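Local coordinates for serine protease pet (Escherichia coli, PDB 4OM9), which acts as a secreted serine protease enterotoxin of the autotransporter class, probably cleaving alpha-fodrin inside host cells, at residues Gly428-Leu433 / Thr451-Asn456. Sequence-based numbering, arbitrary orientation.
Sequences GGKLDL and TITNSN
Leu431 and Thr453 meet through the backbone: Thr453 N donates to Leu431 O over 2.7 Å with an N-H...O angle of 174°. Three further bonds of this kind, Thr451 N to Gly429 O, Leu431 N to Thr451 O and Leu433 N to Thr453 O, complete a parallel ladder in which Lys430, Leu431 and Asp432 pair with Thr451, Ile452 and Thr453. From the end of strand 429-432 the carboxylate of Asp432, whose CG stands anti to the backbone N (chi1 -179°), reaches Ser455, two residues past strand 451-453. Ser455 N donates to Asp432 OD1 over 2.9 Å, coming from above the carboxylate plane, while Ser455 OG sits by Asp432 OD2 at a distance, 2.4 Å, too short to be reliable. Asn434 N and Gln407 NE2 also bond this group, one to each oxygen, and beside it Asn454 OD1 accepts from Asn456 N, an Asx turn, while Asn454 ND2 bonds Asn480 O. Strands 429-432 and 451-453 are successive rungs of the right-handed parallel beta-helix that forms the stalk of the passenger domain: strand 429-432 lies between 404-408 and 451-453, and the segment axes approach to 4.7 Å at 23°. Apolar contacts fall on the Leu431 and Ile452 face, with Leu431 CB 4.2 Å from Ile452 CG1 and Leu433 CG 4.1 Å from Ile452 CG2. On the other face Asp432 CB lies 3.9 Å from Thr453 CG2, and Lys430 stretches across Thr453, its NZ 3.9 Å from Thr453 CB and in a weak, long ion pair with Asp478, which also bonds Thr453 OG1.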
loop_
_atom_site.group_PDB
_atom_site.type_symbol
_atom_site.label_atom_id
_atom_site.label_comp_id
_atom_site.label_asym_id
_atom_site.label_seq_id
_atom_site.Cartn_x
_atom_site.Cartn_y
_atom_site.Cartn_z
ATOM N N GLY A 428 -14.190 6.914 5.588
ATOM C CA GLY A 428 -14.570 5.842 6.486
ATOM C C GLY A 428 -14.524 6.107 7.978
ATOM O O GLY A 428 -14.967 7.159 8.456
ATOM N N GLY A 429 -13.971 5.129 8.699
ATOM C CA GLY A 429 -13.872 5.146 10.147
ATOM C C GLY A 429 -13.381 3.787 10.634
ATOM O O GLY A 429 -12.851 3.005 9.838
ATOM N N LYS A 430 -13.538 3.518 11.927
ATOM C CA LYS A 430 -12.999 2.311 12.542
ATOM C C LYS A 430 -14.086 1.381 13.040
ATOM O O LYS A 430 -15.036 1.827 13.697
ATOM C CB LYS A 430 -12.076 2.655 13.712
ATOM C CG LYS A 430 -10.616 2.848 13.342
ATOM C CD LYS A 430 -9.702 2.367 14.476
ATOM C CE LYS A 430 -8.236 2.257 13.996
ATOM N NZ LYS A 430 -7.361 1.400 14.871
ATOM N N LEU A 431 -13.945 0.096 12.718
ATOM C CA LEU A 431 -14.741 -0.965 13.337
ATOM C C LEU A 431 -13.861 -1.755 14.299
ATOM O O LEU A 431 -12.928 -2.434 13.875
ATOM C CB LEU A 431 -15.354 -1.909 12.293
ATOM C CG LEU A 431 -16.060 -3.124 12.935
ATOM C CD1 LEU A 431 -17.180 -2.675 13.893
ATOM C CD2 LEU A 431 -16.626 -4.072 11.890
ATOM N N ASP A 432 -14.161 -1.646 15.592
ATOM C CA ASP A 432 -13.431 -2.365 16.643
ATOM C C ASP A 432 -14.231 -3.594 17.071
ATOM O O ASP A 432 -15.276 -3.476 17.742
ATOM C CB ASP A 432 -13.155 -1.438 17.831
ATOM C CG ASP A 432 -12.374 -2.113 18.949
ATOM O OD1 ASP A 432 -11.914 -3.264 18.787
ATOM O OD2 ASP A 432 -12.203 -1.481 20.010
ATOM N N LEU A 433 -13.750 -4.771 16.668
ATOM C CA LEU A 433 -14.442 -6.029 16.947
ATOM C C LEU A 433 -14.399 -6.312 18.429
ATOM O O LEU A 433 -15.185 -7.107 18.931
ATOM C CB LEU A 433 -13.822 -7.207 16.171
ATOM C CG LEU A 433 -13.768 -7.071 14.650
ATOM C CD1 LEU A 433 -13.232 -8.321 14.015
ATOM C CD2 LEU A 433 -15.114 -6.758 14.077
ATOM N N THR A 451 -10.759 1.098 8.654
ATOM C CA THR A 451 -9.960 0.067 9.281
ATOM C C THR A 451 -10.835 -0.793 10.194
ATOM O O THR A 451 -11.710 -0.291 10.926
ATOM C CB THR A 451 -8.803 0.660 10.091
ATOM O OG1 THR A 451 -8.083 1.596 9.280
ATOM C CG2 THR A 451 -7.853 -0.455 10.565
ATOM N N ILE A 452 -10.618 -2.099 10.113
ATOM C CA ILE A 452 -11.240 -3.044 11.029
ATOM C C ILE A 452 -10.157 -3.452 11.978
ATOM O O ILE A 452 -9.091 -3.871 11.554
ATOM C CB ILE A 452 -11.834 -4.244 10.295
ATOM C CG1 ILE A 452 -12.998 -3.770 9.411
ATOM C CG2 ILE A 452 -12.257 -5.334 11.285
ATOM C CD1 ILE A 452 -13.602 -4.841 8.517
ATOM N N THR A 453 -10.404 -3.275 13.264
ATOM C CA THR A 453 -9.377 -3.500 14.269
ATOM C C THR A 453 -9.896 -4.319 15.444
ATOM O O THR A 453 -11.047 -4.758 15.460
ATOM C CB THR A 453 -8.831 -2.167 14.812
ATOM O OG1 THR A 453 -7.641 -2.426 15.566
ATOM C CG2 THR A 453 -9.894 -1.470 15.726
ATOM N N ASN A 454 -9.040 -4.528 16.431
ATOM C CA ASN A 454 -9.489 -5.082 17.692
ATOM C C ASN A 454 -8.608 -4.603 18.831
ATOM O O ASN A 454 -7.464 -5.032 18.959
ATOM C CB ASN A 454 -9.512 -6.599 17.652
ATOM C CG ASN A 454 -9.770 -7.203 19.019
ATOM O OD1 ASN A 454 -10.517 -6.640 19.812
ATOM N ND2 ASN A 454 -9.123 -8.331 19.317
ATOM N N SER A 455 -9.163 -3.711 19.651
ATOM C CA SER A 455 -8.427 -3.038 20.709
ATOM C C SER A 455 -8.285 -3.909 21.946
ATOM O O SER A 455 -7.609 -3.539 22.901
ATOM C CB SER A 455 -9.127 -1.711 21.070
ATOM O OG SER A 455 -10.461 -1.916 21.534
ATOM N N ASN A 456 -8.945 -5.060 21.943
ATOM C CA ASN A 456 -8.852 -5.989 23.077
ATOM C C ASN A 456 -7.576 -6.821 22.969
ATOM O O ASN A 456 -7.455 -7.664 22.089
ATOM C CB ASN A 456 -10.080 -6.900 23.138
ATOM C CG ASN A 456 -10.192 -7.648 24.456
ATOM O OD1 ASN A 456 -9.192 -8.039 25.063
ATOM N ND2 ASN A 456 -11.424 -7.855 24.903
#